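Local coordinates for protein dihydropteroate synthase 2 (Mycobacterium tuberculosis, PDB 2VP8) that belongs to the dihydropteroate synthase family yet seems to lack that activity, having very low affinity for the pterin pyrophosphate substrate while still able to bind the inhibitor dapsone, at residues B[71-82]-B[110-121]. Residues are numbered along the deposited sequence; the frame is centred on the assembly and turned at random.
Sequences VHRAVADGADVI and WLRGAYPDQLIS
One face of the Tyr115 ring carries the methyl CG2 of Val75, a CH-pi contact 3.8 Å from the ring centroid and almost over its centre; His72 CD2 lies at the ring's edge. The indole of Trp110 rests one face on Ala114 CB of its own helix and turns its six-membered rim to His72, the two planes inclined at 70°. The three rings form an aromatic cluster between two neighbouring helices of the TIM barrel, each of which leads into one of two adjacent parallel strands; the axes of segments 71-76 and 110-114 pass 12.1 Å apart, inclined at 44°. Tyrosine suits this place: its ring packs on valine while its hydroxyl reaches water 1, which also donates to His72 O.

Deeper in, branched aliphatic residues pack between the helices and the sheet. With CG1 anti to the backbone N (chi1 172°), Val71 brings that methyl against Leu111 CD1 and Tyr115 CE1, while Leu111 CD2 drops onto Ile82 CG2 at 3.6 Å. Gln118, bent at chi2, lays its CG against Ile82 CG1 and brings NE2 within 2.9 Å of Asp80 O; its aliphatic part suits the apolar layer. Water 2 links Asp80 O to Leu119 N. On the other side of the sheet Val81 CG2 packs on Leu119 CG, and Ser121 OG is hydrogen-bonded to Asp83 OD1. The strands are joined by hydrogen bonds from Ile82 N to Leu119 O at 3.0 Å, nearly straight, and from Ser121 N to Ile82 O at 2.9 Å.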
# COMPACT_ATOMS: atom_id res chain seq x y z
N VAL B 71 20.59 -14.57 7.84
CA VAL B 71 21.27 -13.28 7.95
C VAL B 71 21.81 -12.86 6.58
O VAL B 71 21.51 -11.77 6.11
CB VAL B 71 22.38 -13.27 9.01
CG1 VAL B 71 23.18 -11.97 8.96
CG2 VAL B 71 21.79 -13.48 10.38
N HIS B 72 22.57 -13.75 5.94
CA HIS B 72 23.18 -13.41 4.66
C HIS B 72 22.14 -12.93 3.66
O HIS B 72 22.41 -12.01 2.89
CB HIS B 72 23.94 -14.60 4.07
CG HIS B 72 25.15 -14.99 4.85
ND1 HIS B 72 25.52 -16.31 5.03
CD2 HIS B 72 26.08 -14.25 5.49
CE1 HIS B 72 26.63 -16.36 5.75
NE2 HIS B 72 26.99 -15.13 6.04
N ARG B 73 20.97 -13.56 3.67
CA ARG B 73 19.90 -13.23 2.74
C ARG B 73 19.32 -11.86 3.06
O ARG B 73 19.15 -11.02 2.17
CB ARG B 73 18.82 -14.31 2.77
CG ARG B 73 18.28 -14.70 1.41
CD ARG B 73 17.07 -15.66 1.48
NE ARG B 73 17.36 -16.91 2.19
CZ ARG B 73 16.90 -17.23 3.41
NH1 ARG B 73 16.11 -16.37 4.07
NH2 ARG B 73 17.22 -18.40 3.96
N ALA B 74 19.03 -11.61 4.34
CA ALA B 74 18.46 -10.34 4.76
C ALA B 74 19.38 -9.16 4.43
O ALA B 74 18.91 -8.12 3.94
CB ALA B 74 18.14 -10.36 6.25
N VAL B 75 20.67 -9.32 4.70
CA VAL B 75 21.64 -8.29 4.34
C VAL B 75 21.64 -8.06 2.83
O VAL B 75 21.57 -6.92 2.37
CB VAL B 75 23.06 -8.66 4.81
CG1 VAL B 75 24.05 -7.59 4.43
CG2 VAL B 75 23.08 -8.87 6.31
N ALA B 76 21.71 -9.16 2.08
CA ALA B 76 21.73 -9.14 0.61
C ALA B 76 20.52 -8.42 0.03
O ALA B 76 20.60 -7.82 -1.04
CB ALA B 76 21.80 -10.55 0.08
N ASP B 77 19.39 -8.50 0.73
CA ASP B 77 18.15 -7.93 0.26
C ASP B 77 17.90 -6.56 0.88
O ASP B 77 16.84 -5.97 0.68
CB ASP B 77 16.99 -8.88 0.58
CG ASP B 77 16.98 -10.11 -0.31
OD1 ASP B 77 17.87 -10.25 -1.17
OD2 ASP B 77 16.09 -10.96 -0.13
N GLY B 78 18.89 -6.08 1.64
CA GLY B 78 18.89 -4.70 2.13
C GLY B 78 18.28 -4.47 3.49
O GLY B 78 17.74 -3.38 3.75
N ALA B 79 18.36 -5.47 4.37
CA ALA B 79 17.92 -5.29 5.76
C ALA B 79 18.80 -4.25 6.43
O ALA B 79 20.03 -4.27 6.30
CB ALA B 79 17.97 -6.60 6.52
N ASP B 80 18.17 -3.33 7.15
CA ASP B 80 18.91 -2.27 7.81
C ASP B 80 19.25 -2.69 9.23
O ASP B 80 20.27 -2.27 9.78
CB ASP B 80 18.09 -0.99 7.80
CG ASP B 80 17.85 -0.49 6.41
OD1 ASP B 80 18.83 -0.03 5.77
OD2 ASP B 80 16.69 -0.57 5.95
N VAL B 81 18.39 -3.53 9.79
CA VAL B 81 18.59 -4.11 11.10
C VAL B 81 18.38 -5.61 10.99
O VAL B 81 17.48 -6.06 10.29
CB VAL B 81 17.61 -3.52 12.13
CG1 VAL B 81 17.80 -4.16 13.50
CG2 VAL B 81 17.77 -2.01 12.24
N ILE B 82 19.24 -6.38 11.65
CA ILE B 82 19.01 -7.80 11.85
C ILE B 82 18.57 -7.95 13.29
O ILE B 82 19.30 -7.63 14.22
CB ILE B 82 20.27 -8.67 11.57
CG1 ILE B 82 20.86 -8.37 10.19
CG2 ILE B 82 19.96 -10.16 11.71
CD1 ILE B 82 19.94 -8.71 9.03
N TRP B 110 29.16 -13.89 15.98
CA TRP B 110 29.38 -14.27 14.59
C TRP B 110 28.88 -13.19 13.64
O TRP B 110 29.56 -12.84 12.67
CB TRP B 110 28.73 -15.60 14.23
CG TRP B 110 28.80 -15.85 12.75
CD1 TRP B 110 29.85 -16.38 12.06
CD2 TRP B 110 27.79 -15.53 11.77
NE1 TRP B 110 29.56 -16.42 10.72
CE2 TRP B 110 28.31 -15.90 10.51
CE3 TRP B 110 26.51 -14.97 11.84
CZ2 TRP B 110 27.59 -15.73 9.32
CZ3 TRP B 110 25.79 -14.80 10.66
CH2 TRP B 110 26.33 -15.18 9.42
N LEU B 111 27.69 -12.67 13.92
CA LEU B 111 27.03 -11.70 13.05
C LEU B 111 27.88 -10.45 12.95
O LEU B 111 28.13 -9.96 11.85
CB LEU B 111 25.61 -11.41 13.57
CG LEU B 111 24.58 -10.41 13.01
CD1 LEU B 111 24.83 -9.94 11.58
CD2 LEU B 111 23.20 -10.99 13.13
N ARG B 112 28.35 -9.96 14.09
CA ARG B 112 29.21 -8.78 14.16
C ARG B 112 30.51 -9.02 13.40
O ARG B 112 31.04 -8.11 12.75
CB ARG B 112 29.50 -8.43 15.62
CG ARG B 112 30.34 -7.17 15.83
CD ARG B 112 29.48 -5.97 16.13
NE ARG B 112 28.90 -5.46 14.90
CZ ARG B 112 27.77 -4.76 14.81
NH1 ARG B 112 27.05 -4.46 15.89
NH2 ARG B 112 27.36 -4.38 13.61
N GLY B 113 31.01 -10.26 13.47
CA GLY B 113 32.23 -10.65 12.78
C GLY B 113 32.08 -10.58 11.27
O GLY B 113 32.96 -10.06 10.58
N ALA B 114 30.95 -11.09 10.78
CA ALA B 114 30.67 -11.20 9.34
C ALA B 114 30.30 -9.85 8.75
O ALA B 114 30.71 -9.50 7.65
CB ALA B 114 29.56 -12.19 9.11
N TYR B 115 29.51 -9.10 9.51
CA TYR B 115 29.01 -7.82 9.05
C TYR B 115 29.30 -6.75 10.09
O TYR B 115 28.44 -6.43 10.91
CB TYR B 115 27.51 -7.93 8.81
CG TYR B 115 27.15 -8.87 7.69
CD1 TYR B 115 26.64 -10.14 7.95
CD2 TYR B 115 27.30 -8.48 6.37
CE1 TYR B 115 26.29 -10.99 6.92
CE2 TYR B 115 26.97 -9.32 5.34
CZ TYR B 115 26.46 -10.57 5.61
OH TYR B 115 26.14 -11.39 4.56
N PRO B 116 30.51 -6.17 10.04
CA PRO B 116 30.96 -5.22 11.06
C PRO B 116 30.09 -3.97 11.13
O PRO B 116 29.92 -3.41 12.22
CB PRO B 116 32.38 -4.85 10.61
CG PRO B 116 32.79 -5.93 9.67
CD PRO B 116 31.54 -6.38 9.00
N ASP B 117 29.53 -3.54 10.00
CA ASP B 117 28.77 -2.30 9.94
C ASP B 117 27.26 -2.51 9.99
O ASP B 117 26.47 -1.60 9.70
CB ASP B 117 29.16 -1.52 8.68
CG ASP B 117 30.52 -0.89 8.80
OD1 ASP B 117 30.67 0.01 9.66
OD2 ASP B 117 31.43 -1.27 8.04
N GLN B 118 26.85 -3.73 10.35
CA GLN B 118 25.43 -4.07 10.34
C GLN B 118 24.82 -3.67 11.66
O GLN B 118 25.38 -3.92 12.71
CB GLN B 118 25.23 -5.57 10.11
CG GLN B 118 23.77 -6.01 10.09
CD GLN B 118 22.99 -5.35 8.97
OE1 GLN B 118 23.37 -5.44 7.81
NE2 GLN B 118 21.90 -4.67 9.32
N LEU B 119 23.65 -3.05 11.61
CA LEU B 119 22.98 -2.70 12.84
C LEU B 119 22.27 -3.95 13.35
O LEU B 119 21.44 -4.53 12.66
CB LEU B 119 22.07 -1.49 12.63
CG LEU B 119 20.93 -1.06 13.54
CD1 LEU B 119 21.24 -1.16 15.01
CD2 LEU B 119 20.55 0.35 13.17
N ILE B 120 22.64 -4.37 14.56
CA ILE B 120 22.10 -5.58 15.15
C ILE B 120 21.18 -5.22 16.31
O ILE B 120 21.54 -4.42 17.17
CB ILE B 120 23.22 -6.52 15.68
CG1 ILE B 120 24.14 -6.96 14.54
CG2 ILE B 120 22.62 -7.75 16.38
CD1 ILE B 120 25.49 -7.47 15.02
N SER B 121 19.99 -5.82 16.32
CA SER B 121 19.11 -5.70 17.48
C SER B 121 18.82 -7.05 18.10
O SER B 121 18.83 -8.09 17.41
CB SER B 121 17.81 -4.97 17.13
OG SER B 121 17.01 -5.73 16.26
O HOH W 1 24.83 -11.31 2.30
O HOH W 2 22.86 -1.63 9.50